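190aa long hypothetical protein (Pyrococcus horikoshii, PDB 2DDZ) is of unknown function, belongs to the DUF366 family, distantly grouped with class II tRNA synthetase folds, and assembles as a hexamer. Local coordinates at residues L7-R12 / S36-R41; G117-I122 / P147-I152; R22-Y27 / S128-K133; I14-S19 / C44-E49. One frame throughout, in Å; residues are numbered along the deposited sequence.

Overall arrangement
Contacts 1 and 3 are largely buried, whereas contacts 2 and 4 are partly open to solvent. All four reach one mixed sheet. Contacts 1 and 4 share strand 36-45: the first pairs it with strand 5-8 through backbone bonds and aliphatic side chains, the second fastens a loop to its far end with a salt bridge on the outside. Contact 3 sets the start of helix 25-30 against the tip of a hairpin where subunits meet, its main tie a lysine. Contact 2, about 28 Å from contact 3 between centres and on the opposite side of the chain's centre, lays a loop beside strand 118-128 and adds an arginine bond to two backbone bonds.

Contact 1: L7-R12 / S36-R41; sequences LIIKER and SLVVFR
L7 and I8 pair with V38 and V39 in a buried parallel ladder that attaches the short strand 5-8 to the long strand 36-45 of the mixed sheet. L7 N donates to L37 O at 3.0 Å, and V39 then bonds both ways: its N gives a bond of 2.8 Å to L7 O, and its O accepts from I9 N at 2.8 Å. The carbonyl of L7 is gripped a second time by a CA-H...O contact, 3.3 Å from V38 CA. This is the parallel pairing of a beta-alpha-beta unit, in which helix 25-30 links the two strands. The helix packs on the face that carries L7 and V38: A26 meets V38, while F30 lies against L7 and I9. On this face the side chains of I9 and V38 cross obliquely, CD1 of I9 coming to 4.1 Å from CG1 of V38. The opposite face belongs to I8 and V39, whose side chains lie side by side and point the same way. I8 has CG1 beside its backbone N, and a further bend at chi2 (-62°) brings CD1 onto the valine, 3.3 Å from V39 CB and therefore tighter than normal van der Waals packing. Helix 161-184 covers this side with A169 and M165. Further along, I9 CB approaches F40 CB to 4.1 Å, but the phenyl ring turns elsewhere: with CG between the backbone N and the carbonyl carbon (chi1 53°), it leads away from I9 and stacks on H70. Beyond I9 the chain curls off the strand, and R12 reaches a bound guanidine.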
loop_
_atom_site.group_PDB
_atom_site.type_symbol
_atom_site.label_atom_id
_atom_site.label_comp_id
_atom_site.label_asym_id
_atom_site.label_seq_id
_atom_site.Cartn_x
_atom_site.Cartn_y
_atom_site.Cartn_z
ATOM N N LEU E 7 20.046 -19.420 -7.850
ATOM C CA LEU E 7 21.422 -19.789 -7.554
ATOM C C LEU E 7 21.474 -21.000 -6.635
ATOM O O LEU E 7 21.016 -20.939 -5.494
ATOM C CB LEU E 7 22.171 -18.633 -6.884
ATOM C CG LEU E 7 23.601 -18.979 -6.421
ATOM C CD1 LEU E 7 24.458 -19.332 -7.645
ATOM C CD2 LEU E 7 24.226 -17.802 -5.657
ATOM N N ILE E 8 22.025 -22.101 -7.143
ATOM C CA ILE E 8 22.180 -23.317 -6.355
ATOM C C ILE E 8 23.668 -23.422 -6.037
ATOM O O ILE E 8 24.477 -23.542 -6.947
ATOM C CB ILE E 8 21.784 -24.582 -7.142
ATOM C CG1 ILE E 8 20.411 -24.424 -7.793
ATOM C CG2 ILE E 8 21.736 -25.776 -6.202
ATOM C CD1 ILE E 8 19.292 -24.228 -6.807
ATOM N N ILE E 9 24.030 -23.363 -4.758
ATOM C CA ILE E 9 25.439 -23.461 -4.362
ATOM C C ILE E 9 25.816 -24.945 -4.212
ATOM O O ILE E 9 25.550 -25.567 -3.189
ATOM C CB ILE E 9 25.684 -22.695 -3.047
ATOM C CG1 ILE E 9 25.321 -21.224 -3.267
ATOM C CG2 ILE E 9 27.150 -22.825 -2.610
ATOM C CD1 ILE E 9 25.317 -20.399 -2.011
ATOM N N LYS E 10 26.444 -25.472 -5.262
ATOM C CA LYS E 10 26.859 -26.860 -5.340
ATOM C C LYS E 10 28.326 -27.140 -4.938
ATOM O O LYS E 10 28.646 -28.220 -4.444
ATOM C CB LYS E 10 26.630 -27.346 -6.771
ATOM C CG LYS E 10 25.281 -26.926 -7.325
ATOM C CD LYS E 10 25.174 -27.097 -8.822
ATOM C CE LYS E 10 23.723 -26.920 -9.232
ATOM N NZ LYS E 10 23.521 -27.041 -10.693
ATOM N N GLU E 11 29.210 -26.170 -5.157
ATOM C CA GLU E 11 30.634 -26.288 -4.833
ATOM C C GLU E 11 30.960 -26.451 -3.333
ATOM O O GLU E 11 31.927 -27.123 -2.964
ATOM C CB GLU E 11 31.386 -25.055 -5.366
ATOM C CG GLU E 11 30.798 -23.721 -4.879
ATOM C CD GLU E 11 29.615 -23.228 -5.718
ATOM O OE1 GLU E 11 28.915 -24.056 -6.337
ATOM O OE2 GLU E 11 29.377 -21.999 -5.749
ATOM N N ARG E 12 30.166 -25.832 -2.465
ATOM C CA ARG E 12 30.416 -25.908 -1.021
ATOM C C ARG E 12 29.141 -25.971 -0.190
ATOM O O ARG E 12 28.033 -26.057 -0.717
ATOM C CB ARG E 12 31.211 -24.684 -0.575
ATOM C CG ARG E 12 30.727 -23.432 -1.274
ATOM C CD ARG E 12 31.074 -22.157 -0.558
ATOM N NE ARG E 12 30.533 -21.013 -1.283
ATOM C CZ ARG E 12 30.327 -19.820 -0.740
ATOM N NH1 ARG E 12 30.617 -19.618 0.541
ATOM N NH2 ARG E 12 29.834 -18.833 -1.477
ATOM N N SER E 36 14.863 -13.269 -6.031
ATOM C CA SER E 36 15.760 -14.413 -6.107
ATOM C C SER E 36 15.502 -15.579 -5.155
ATOM O O SER E 36 14.858 -15.452 -4.107
ATOM C CB SER E 36 17.210 -13.957 -5.921
ATOM O OG SER E 36 17.454 -13.554 -4.586
ATOM N N LEU E 37 16.035 -16.729 -5.555
ATOM C CA LEU E 37 15.950 -17.949 -4.787
ATOM C C LEU E 37 17.378 -18.492 -4.755
ATOM O O LEU E 37 18.004 -18.670 -5.799
ATOM C CB LEU E 37 15.001 -18.943 -5.462
ATOM C CG LEU E 37 14.980 -20.364 -4.874
ATOM C CD1 LEU E 37 14.565 -20.357 -3.400
ATOM C CD2 LEU E 37 14.032 -21.204 -5.691
ATOM N N VAL E 38 17.896 -18.704 -3.549
ATOM C CA VAL E 38 19.240 -19.230 -3.350
ATOM C C VAL E 38 19.103 -20.554 -2.611
ATOM O O VAL E 38 18.539 -20.612 -1.523
ATOM C CB VAL E 38 20.103 -18.281 -2.496
ATOM C CG1 VAL E 38 21.504 -18.874 -2.312
ATOM C CG2 VAL E 38 20.184 -16.913 -3.159
ATOM N N VAL E 39 19.626 -21.616 -3.208
ATOM C CA VAL E 39 19.542 -22.947 -2.619
ATOM C C VAL E 39 20.913 -23.460 -2.248
ATOM O O VAL E 39 21.842 -23.433 -3.053
ATOM C CB VAL E 39 18.874 -23.914 -3.599
ATOM C CG1 VAL E 39 18.751 -25.290 -2.986
ATOM C CG2 VAL E 39 17.502 -23.360 -3.991
ATOM N N PHE E 40 21.036 -23.915 -1.009
ATOM C CA PHE E 40 22.293 -24.449 -0.526
ATOM C C PHE E 40 22.069 -25.578 0.472
ATOM O O PHE E 40 20.931 -25.926 0.805
ATOM C CB PHE E 40 23.131 -23.349 0.126
ATOM C CG PHE E 40 22.408 -22.583 1.199
ATOM C CD1 PHE E 40 21.358 -21.731 0.869
ATOM C CD2 PHE E 40 22.785 -22.695 2.536
ATOM C CE1 PHE E 40 20.710 -20.969 1.853
ATOM C CE2 PHE E 40 22.142 -21.934 3.537
ATOM C CZ PHE E 40 21.096 -21.078 3.193
ATOM N N ARG E 41 23.171 -26.154 0.943
ATOM C CA ARG E 41 23.124 -27.242 1.902
ATOM C C ARG E 41 24.109 -26.965 3.033
ATOM O O ARG E 41 25.154 -26.338 2.829
ATOM C CB ARG E 41 23.454 -28.569 1.207
ATOM C CG ARG E 41 23.271 -29.811 2.068
ATOM C CD ARG E 41 23.632 -31.069 1.271
ATOM N NE ARG E 41 23.570 -32.301 2.060
ATOM C CZ ARG E 41 23.899 -33.509 1.603
ATOM N NH1 ARG E 41 24.319 -33.662 0.353
ATOM N NH2 ARG E 41 23.808 -34.569 2.394
#

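Contact 2: G117-I122 / P147-I152; sequences GRKLSI and PGVDAI
I152 and R118 bury the most surface here, and their side chains cross at about a right angle. CG1 of I152 sits over one face of the R118 guanidinium, 3.8 Å above its plane and displaced toward the rim. In the arginine a bend at chi3 (65°) turns NE out of the line of the chain, and NH2 donates to A151 O at 2.9 Å, a bent bond with the oxygen tilted out of the guanidinium plane. NH1 has its own partner in a salt bridge to E156, so the group is held by a carbonyl and a carboxylate while an aliphatic chain lies on its face. The other branch of I152, CG2, packs on L120 CB at 3.8 Å, and L120 CD1 comes within 3.3 Å of I152 O.

K119 contributes mainly through its backbone. Its N donates to D150 O at 2.8 Å, in the plane of that carbonyl, and its O accepts from I152 N at 3.1 Å, with the donor well above the plane. The two chains run the same way in register, making a single bridge between K119 and A151. The lysine's own chain bends at chi3 and chi4, and its NZ returns to S121 O at 2.9 Å while CE brushes V149 CG1.

The loop between strand 131-139 and helix 161-184 is thereby laid against the start of strand 118-128, where L120 also bonds through its backbone to I113 of strand 112-115 and to N139 of strand 131-139.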
loop_
_atom_site.group_PDB
_atom_site.type_symbol
_atom_site.label_atom_id
_atom_site.label_comp_id
_atom_site.label_asym_id
_atom_site.label_seq_id
_atom_site.Cartn_x
_atom_site.Cartn_y
_atom_site.Cartn_z
ATOM N N GLY E 117 3.578 -39.406 9.436
ATOM C CA GLY E 117 3.497 -38.743 10.727
ATOM C C GLY E 117 4.761 -38.081 11.250
ATOM O O GLY E 117 4.766 -37.570 12.365
ATOM N N ARG E 118 5.821 -38.074 10.450
ATOM C CA ARG E 118 7.100 -37.483 10.852
ATOM C C ARG E 118 7.414 -36.186 10.078
ATOM O O ARG E 118 7.221 -36.114 8.856
ATOM C CB ARG E 118 8.197 -38.527 10.641
ATOM C CG ARG E 118 7.922 -39.818 11.411
ATOM C CD ARG E 118 8.814 -40.959 10.959
ATOM N NE ARG E 118 10.221 -40.707 11.258
ATOM C CZ ARG E 118 11.231 -41.349 10.676
ATOM N NH1 ARG E 118 10.985 -42.285 9.768
ATOM N NH2 ARG E 118 12.485 -41.054 10.998
ATOM N N LYS E 119 7.901 -35.167 10.785
ATOM C CA LYS E 119 8.196 -33.876 10.161
ATOM C C LYS E 119 9.513 -33.825 9.400
ATOM O O LYS E 119 10.583 -34.073 9.953
ATOM C CB LYS E 119 8.169 -32.749 11.205
ATOM C CG LYS E 119 8.049 -31.343 10.596
ATOM C CD LYS E 119 7.688 -30.279 11.636
ATOM C CE LYS E 119 8.795 -30.093 12.673
ATOM N NZ LYS E 119 10.090 -29.680 12.055
ATOM N N LEU E 120 9.417 -33.472 8.122
ATOM C CA LEU E 120 10.570 -33.376 7.236
ATOM C C LEU E 120 11.174 -31.980 7.138
ATOM O O LEU E 120 12.380 -31.831 6.922
ATOM C CB LEU E 120 10.153 -33.812 5.825
ATOM C CG LEU E 120 11.111 -33.590 4.646
ATOM C CD1 LEU E 120 12.277 -34.579 4.730
ATOM C CD2 LEU E 120 10.345 -33.787 3.327
ATOM N N SER E 121 10.340 -30.960 7.326
ATOM C CA SER E 121 10.776 -29.573 7.147
ATOM C C SER E 121 10.579 -28.561 8.270
ATOM O O SER E 121 10.021 -28.853 9.317
ATOM C CB SER E 121 10.064 -29.010 5.917
ATOM O OG SER E 121 8.663 -28.914 6.174
ATOM N N ILE E 122 11.076 -27.359 8.003
ATOM C CA ILE E 122 10.925 -26.189 8.862
ATOM C C ILE E 122 10.799 -25.046 7.863
ATOM O O ILE E 122 11.319 -25.121 6.735
ATOM C CB ILE E 122 12.122 -25.918 9.805
ATOM C CG1 ILE E 122 13.392 -25.634 9.000
ATOM C CG2 ILE E 122 12.258 -27.073 10.810
ATOM C CD1 ILE E 122 14.498 -25.013 9.837
ATOM N N PRO E 147 15.627 -33.614 20.028
ATOM C CA PRO E 147 14.614 -34.630 20.303
ATOM C C PRO E 147 13.282 -34.059 20.735
ATOM O O PRO E 147 13.195 -32.960 21.295
ATOM C CB PRO E 147 15.260 -35.479 21.393
ATOM C CG PRO E 147 16.092 -34.490 22.121
ATOM C CD PRO E 147 16.733 -33.714 20.994
ATOM N N GLY E 148 12.247 -34.839 20.465
ATOM C CA GLY E 148 10.892 -34.452 20.792
ATOM C C GLY E 148 9.998 -34.901 19.642
ATOM O O GLY E 148 9.456 -36.013 19.666
ATOM N N VAL E 149 9.872 -34.032 18.636
ATOM C CA VAL E 149 9.063 -34.288 17.452
ATOM C C VAL E 149 9.796 -35.301 16.560
ATOM O O VAL E 149 11.018 -35.219 16.371
ATOM C CB VAL E 149 8.798 -32.951 16.656
ATOM C CG1 VAL E 149 10.071 -32.479 15.951
ATOM C CG2 VAL E 149 7.641 -33.107 15.650
ATOM N N ASP E 150 9.059 -36.282 16.037
ATOM C CA ASP E 150 9.652 -37.312 15.167
ATOM C C ASP E 150 10.001 -36.713 13.810
ATOM O O ASP E 150 9.110 -36.352 13.038
ATOM C CB ASP E 150 8.673 -38.467 14.955
ATOM C CG ASP E 150 8.474 -39.296 16.210
ATOM O OD1 ASP E 150 9.472 -39.832 16.730
ATOM O OD2 ASP E 150 7.311 -39.418 16.664
ATOM N N ALA E 151 11.292 -36.629 13.501
ATOM C CA ALA E 151 11.731 -36.070 12.220
ATOM C C ALA E 151 12.174 -37.126 11.220
ATOM O O ALA E 151 12.596 -38.221 11.592
ATOM C CB ALA E 151 12.855 -35.065 12.444
ATOM N N ILE E 152 12.087 -36.770 9.944
ATOM C CA ILE E 152 12.472 -37.667 8.871
ATOM C C ILE E 152 13.318 -36.848 7.887
ATOM O O ILE E 152 13.073 -35.653 7.704
ATOM C CB ILE E 152 11.188 -38.264 8.207
ATOM C CG1 ILE E 152 11.539 -39.446 7.304
ATOM C CG2 ILE E 152 10.455 -37.201 7.405
ATOM C CD1 ILE E 152 12.197 -39.029 6.032
#

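Contact 3: R22-Y27 / S128-K133; sequences RSHWAY and SPVSIK
The type II beta turn R22-W25, which leads into helix 25-30, is met by K133 beside a hairpin tip that lies at the subunit interfaces of the hexamer. The lysine chain is bent at chi2, chi3 and chi4, and NZ donates to R22 O from above the carbonyl plane; the modelled 2.5 Å is short and its exact value doubtful. The same ammonium bonds to A20 O and, at 3.3 Å, to a water that also accepts from A26 N, linking the lysine to the first turn of the helix. A methionine in place of K133 would probably leave the carbonyls of R22 and A20 without this donor and the water less firmly held.

Nearer the tip, S23 CB packs on S128 OG at 3.5 Å, while S23 OG bonds to the C-terminal T190 of a second subunit. V130 CG2 approaches H24 NE2 to 4.0 Å, the two side chains crossing at about a right angle, and W188 of a third subunit packs on both S23 and V130. E74 accepts from H24 N and bonds to S131 OG. S128 OG takes the N-H of V130 at 3.2 Å, an ST turn within the beta hairpin of strands 118-128 and 131-139.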
loop_
_atom_site.group_PDB
_atom_site.type_symbol
_atom_site.label_atom_id
_atom_site.label_comp_id
_atom_site.label_asym_id
_atom_site.label_seq_id
_atom_site.Cartn_x
_atom_site.Cartn_y
_atom_site.Cartn_z
ATOM N N ARG E 22 17.511 -12.150 6.506
ATOM C CA ARG E 22 17.575 -10.685 6.349
ATOM C C ARG E 22 17.465 -10.189 4.908
ATOM O O ARG E 22 17.820 -10.887 3.951
ATOM C CB ARG E 22 18.870 -10.085 6.956
ATOM C CG ARG E 22 19.001 -10.380 8.462
ATOM C CD ARG E 22 19.882 -9.391 9.117
ATOM N NE ARG E 22 20.324 -9.708 10.440
ATOM C CZ ARG E 22 20.973 -8.802 11.170
ATOM N NH1 ARG E 22 21.322 -9.113 12.395
ATOM N NH2 ARG E 22 21.284 -7.603 10.658
ATOM N N SER E 23 17.038 -8.937 4.770
ATOM C CA SER E 23 16.875 -8.341 3.455
ATOM C C SER E 23 18.191 -8.115 2.743
ATOM O O SER E 23 19.201 -7.792 3.366
ATOM C CB SER E 23 16.101 -7.013 3.540
ATOM O OG SER E 23 16.811 -6.018 4.263
ATOM N N HIS E 24 18.149 -8.287 1.426
ATOM C CA HIS E 24 19.298 -8.108 0.552
ATOM C C HIS E 24 20.407 -9.126 0.810
ATOM O O HIS E 24 21.534 -8.935 0.378
ATOM C CB HIS E 24 19.842 -6.682 0.681
ATOM C CG HIS E 24 18.953 -5.633 0.078
ATOM N ND1 HIS E 24 18.855 -5.429 -1.282
ATOM C CD2 HIS E 24 18.155 -4.704 0.656
ATOM C CE1 HIS E 24 18.039 -4.415 -1.516
ATOM N NE2 HIS E 24 17.602 -3.957 -0.356
ATOM N N TRP E 25 20.076 -10.221 1.489
ATOM C CA TRP E 25 21.068 -11.248 1.778
ATOM C C TRP E 25 21.746 -11.770 0.501
ATOM O O TRP E 25 22.973 -11.751 0.387
ATOM C CB TRP E 25 20.426 -12.409 2.529
ATOM C CG TRP E 25 21.396 -13.486 2.873
ATOM C CD1 TRP E 25 22.391 -13.420 3.799
ATOM C CD2 TRP E 25 21.490 -14.782 2.270
ATOM N NE1 TRP E 25 23.102 -14.594 3.812
ATOM C CE2 TRP E 25 22.573 -15.449 2.884
ATOM C CE3 TRP E 25 20.768 -15.443 1.271
ATOM C CZ2 TRP E 25 22.952 -16.751 2.533
ATOM C CZ3 TRP E 25 21.145 -16.746 0.919
ATOM C CH2 TRP E 25 22.228 -17.382 1.551
ATOM N N ALA E 26 20.931 -12.231 -0.448
ATOM C CA ALA E 26 21.419 -12.752 -1.715
ATOM C C ALA E 26 22.257 -11.725 -2.473
ATOM O O ALA E 26 23.285 -12.066 -3.050
ATOM C CB ALA E 26 20.235 -13.219 -2.594
ATOM N N TYR E 27 21.823 -10.470 -2.476
ATOM C CA TYR E 27 22.547 -9.441 -3.198
ATOM C C TYR E 27 23.837 -9.051 -2.500
ATOM O O TYR E 27 24.861 -8.805 -3.148
ATOM C CB TYR E 27 21.654 -8.214 -3.409
ATOM C CG TYR E 27 22.322 -7.106 -4.192
ATOM C CD1 TYR E 27 22.803 -7.327 -5.486
ATOM C CD2 TYR E 27 22.523 -5.848 -3.618
ATOM C CE1 TYR E 27 23.477 -6.326 -6.187
ATOM C CE2 TYR E 27 23.190 -4.837 -4.308
ATOM C CZ TYR E 27 23.669 -5.084 -5.588
ATOM O OH TYR E 27 24.359 -4.095 -6.244
ATOM N N SER E 128 10.453 -7.443 5.478
ATOM C CA SER E 128 11.431 -6.446 5.892
ATOM C C SER E 128 10.808 -5.149 5.368
ATOM O O SER E 128 9.828 -5.189 4.634
ATOM C CB SER E 128 12.777 -6.680 5.201
ATOM O OG SER E 128 12.699 -6.352 3.831
ATOM N N PRO E 129 11.356 -3.987 5.734
ATOM C CA PRO E 129 10.728 -2.775 5.214
ATOM C C PRO E 129 10.648 -2.723 3.687
ATOM O O PRO E 129 9.801 -2.019 3.148
ATOM C CB PRO E 129 11.604 -1.665 5.790
ATOM C CG PRO E 129 12.080 -2.261 7.098
ATOM C CD PRO E 129 12.442 -3.661 6.679
ATOM N N VAL E 130 11.504 -3.470 2.987
ATOM C CA VAL E 130 11.500 -3.423 1.521
ATOM C C VAL E 130 11.299 -4.733 0.763
ATOM O O VAL E 130 11.438 -4.761 -0.459
ATOM C CB VAL E 130 12.806 -2.828 0.987
ATOM C CG1 VAL E 130 13.098 -1.517 1.683
ATOM C CG2 VAL E 130 13.944 -3.823 1.184
ATOM N N SER E 131 10.986 -5.823 1.454
ATOM C CA SER E 131 10.821 -7.073 0.731
ATOM C C SER E 131 10.192 -8.209 1.536
ATOM O O SER E 131 10.035 -8.122 2.755
ATOM C CB SER E 131 12.188 -7.535 0.219
ATOM O OG SER E 131 12.965 -8.004 1.304
ATOM N N ILE E 132 9.848 -9.279 0.820
ATOM C CA ILE E 132 9.279 -10.485 1.407
ATOM C C ILE E 132 10.450 -11.456 1.517
ATOM O O ILE E 132 11.228 -11.603 0.568
ATOM C CB ILE E 132 8.211 -11.131 0.496
ATOM C CG1 ILE E 132 6.881 -10.379 0.604
ATOM C CG2 ILE E 132 8.027 -12.587 0.866
ATOM C CD1 ILE E 132 6.956 -8.960 0.113
ATOM N N LYS E 133 10.571 -12.111 2.668
ATOM C CA LYS E 133 11.645 -13.058 2.915
ATOM C C LYS E 133 11.115 -14.380 3.422
ATOM O O LYS E 133 10.423 -14.430 4.438
ATOM C CB LYS E 133 12.635 -12.488 3.936
ATOM C CG LYS E 133 13.585 -11.483 3.340
ATOM C CD LYS E 133 14.365 -12.113 2.191
ATOM C CE LYS E 133 15.253 -13.287 2.648
ATOM N NZ LYS E 133 16.676 -12.893 2.899
HETATM O O HOH W 1 18.132 -12.573 -0.004
#

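Contact 4: I14-S19 / C44-E49; sequences IDYDGS and CNVKVE
Y16 and D17 split this contact into a packed inner side and a polar outer one. Inside, the tyrosine ring is packed: C44 SG lies at its edge, near the ring plane and 4.1 Å from CD2, and V46 CG2 comes to 4.0 Å from CE2. G18 N stands 3.5 Å above the ring, over its centre. The ring of H135 stacks on that of Y16, and Y16 OH bonds to a glycerol, probably from the crystallisation liquor. G18 passes close to V46 CG1, where a side chain on it would collide. Two backbone bonds fix the chains, N45 N to Y16 O at 3.0 Å and K47 N to D17 O at 3.1 Å; the bridge pairs Y16 with C44, and the chains stay close past it, D17 lying beside V46.

The outer side is looser and faces solvent. K47, extended until a bend at chi4 (59°), brings NZ to D17 OD2 at 2.7 Å in a salt bridge on the anti side of the carboxylate. D17 OD1 is met on its syn side by S19 OG at 2.8 Å, so both oxygens are occupied and the group is kept from turning. An alanine in place of D17 would probably leave the K47 ammonium without its countercharge and the S19 hydroxyl without this partner. The sulfur of C44, a methyl of V46 and the backbone N of G18 pack round the ring within, while a charge pair, probably weakened by solvent, ties the loop to the end of strand 36-45 outside.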
loop_
_atom_site.group_PDB
_atom_site.type_symbol
_atom_site.label_atom_id
_atom_site.label_comp_id
_atom_site.label_asym_id
_atom_site.label_seq_id
_atom_site.Cartn_x
_atom_site.Cartn_y
_atom_site.Cartn_z
ATOM N N ILE E 14 26.980 -24.144 3.075
ATOM C CA ILE E 14 26.793 -22.884 3.770
ATOM C C ILE E 14 25.845 -23.196 4.909
ATOM O O ILE E 14 24.800 -23.807 4.682
ATOM C CB ILE E 14 26.143 -21.828 2.863
ATOM C CG1 ILE E 14 27.024 -21.562 1.642
ATOM C CG2 ILE E 14 25.954 -20.547 3.637
ATOM C CD1 ILE E 14 28.424 -21.110 2.023
ATOM N N ASP E 15 26.203 -22.800 6.130
ATOM C CA ASP E 15 25.347 -23.070 7.283
ATOM C C ASP E 15 24.303 -21.975 7.532
ATOM O O ASP E 15 24.570 -20.781 7.382
ATOM C CB ASP E 15 26.191 -23.277 8.550
ATOM C CG ASP E 15 27.215 -24.406 8.402
ATOM O OD1 ASP E 15 26.859 -25.480 7.871
ATOM O OD2 ASP E 15 28.378 -24.217 8.824
ATOM N N TYR E 16 23.106 -22.396 7.917
ATOM C CA TYR E 16 22.016 -21.468 8.193
ATOM C C TYR E 16 21.902 -21.201 9.694
ATOM O O TYR E 16 21.554 -22.094 10.465
ATOM C CB TYR E 16 20.700 -22.055 7.678
ATOM C CG TYR E 16 19.499 -21.162 7.894
ATOM C CD1 TYR E 16 19.384 -19.947 7.223
ATOM C CD2 TYR E 16 18.481 -21.533 8.776
ATOM C CE1 TYR E 16 18.283 -19.118 7.427
ATOM C CE2 TYR E 16 17.378 -20.716 8.987
ATOM C CZ TYR E 16 17.287 -19.510 8.310
ATOM O OH TYR E 16 16.215 -18.684 8.515
ATOM N N ASP E 17 22.207 -19.979 10.113
ATOM C CA ASP E 17 22.091 -19.635 11.524
ATOM C C ASP E 17 20.940 -18.632 11.689
ATOM O O ASP E 17 20.804 -17.972 12.730
ATOM C CB ASP E 17 23.413 -19.054 12.046
ATOM C CG ASP E 17 23.747 -17.701 11.449
ATOM O OD1 ASP E 17 23.471 -17.476 10.253
ATOM O OD2 ASP E 17 24.310 -16.861 12.182
ATOM N N GLY E 18 20.111 -18.556 10.645
ATOM C CA GLY E 18 18.964 -17.667 10.628
ATOM C C GLY E 18 19.189 -16.302 9.992
ATOM O O GLY E 18 18.235 -15.685 9.508
ATOM N N SER E 19 20.434 -15.827 9.972
ATOM C CA SER E 19 20.727 -14.501 9.423
ATOM C C SER E 19 20.534 -14.360 7.915
ATOM O O SER E 19 20.574 -13.251 7.385
ATOM C CB SER E 19 22.150 -14.052 9.809
ATOM O OG SER E 19 23.143 -14.854 9.188
ATOM N N CYS E 44 22.116 -26.428 10.390
ATOM C CA CYS E 44 21.060 -25.517 10.797
ATOM C C CYS E 44 21.118 -25.300 12.302
ATOM O O CYS E 44 20.809 -26.204 13.076
ATOM C CB CYS E 44 19.689 -26.079 10.419
ATOM S SG CYS E 44 18.303 -25.047 10.967
ATOM N N ASN E 45 21.544 -24.115 12.715
ATOM C CA ASN E 45 21.600 -23.784 14.127
ATOM C C ASN E 45 21.218 -22.314 14.235
ATOM O O ASN E 45 22.065 -21.416 14.164
ATOM C CB ASN E 45 22.996 -24.047 14.688
ATOM C CG ASN E 45 23.067 -23.823 16.185
ATOM O OD1 ASN E 45 22.067 -23.962 16.894
ATOM N ND2 ASN E 45 24.250 -23.484 16.676
ATOM N N VAL E 46 19.920 -22.079 14.399
ATOM C CA VAL E 46 19.382 -20.727 14.459
ATOM C C VAL E 46 19.627 -19.989 15.751
ATOM O O VAL E 46 19.193 -20.424 16.808
ATOM C CB VAL E 46 17.851 -20.712 14.198
ATOM C CG1 VAL E 46 17.352 -19.270 14.127
ATOM C CG2 VAL E 46 17.528 -21.451 12.916
ATOM N N LYS E 47 20.317 -18.859 15.648
ATOM C CA LYS E 47 20.592 -18.020 16.801
ATOM C C LYS E 47 19.277 -17.384 17.266
ATOM O O LYS E 47 18.476 -16.916 16.454
ATOM C CB LYS E 47 21.583 -16.917 16.426
ATOM C CG LYS E 47 22.983 -17.406 16.096
ATOM C CD LYS E 47 23.884 -16.229 15.757
ATOM C CE LYS E 47 25.327 -16.657 15.532
ATOM N NZ LYS E 47 25.477 -17.653 14.433
ATOM N N VAL E 48 19.064 -17.374 18.576
ATOM C CA VAL E 48 17.860 -16.804 19.155
ATOM C C VAL E 48 17.596 -15.366 18.694
ATOM O O VAL E 48 16.442 -14.949 18.585
ATOM C CB VAL E 48 17.933 -16.865 20.694
ATOM C CG1 VAL E 48 16.852 -16.002 21.318
ATOM C CG2 VAL E 48 17.758 -18.301 21.142
ATOM N N GLU E 49 18.658 -14.619 18.413
ATOM C CA GLU E 49 18.517 -13.237 17.972
ATOM C C GLU E 49 18.133 -13.182 16.502
ATOM O O GLU E 49 17.818 -12.117 15.970
ATOM C CB GLU E 49 19.824 -12.465 18.184
ATOM C CG GLU E 49 21.054 -13.174 17.632
ATOM C CD GLU E 49 21.766 -14.014 18.680
ATOM O OE1 GLU E 49 21.088 -14.568 19.574
ATOM O OE2 GLU E 49 23.008 -14.126 18.604
#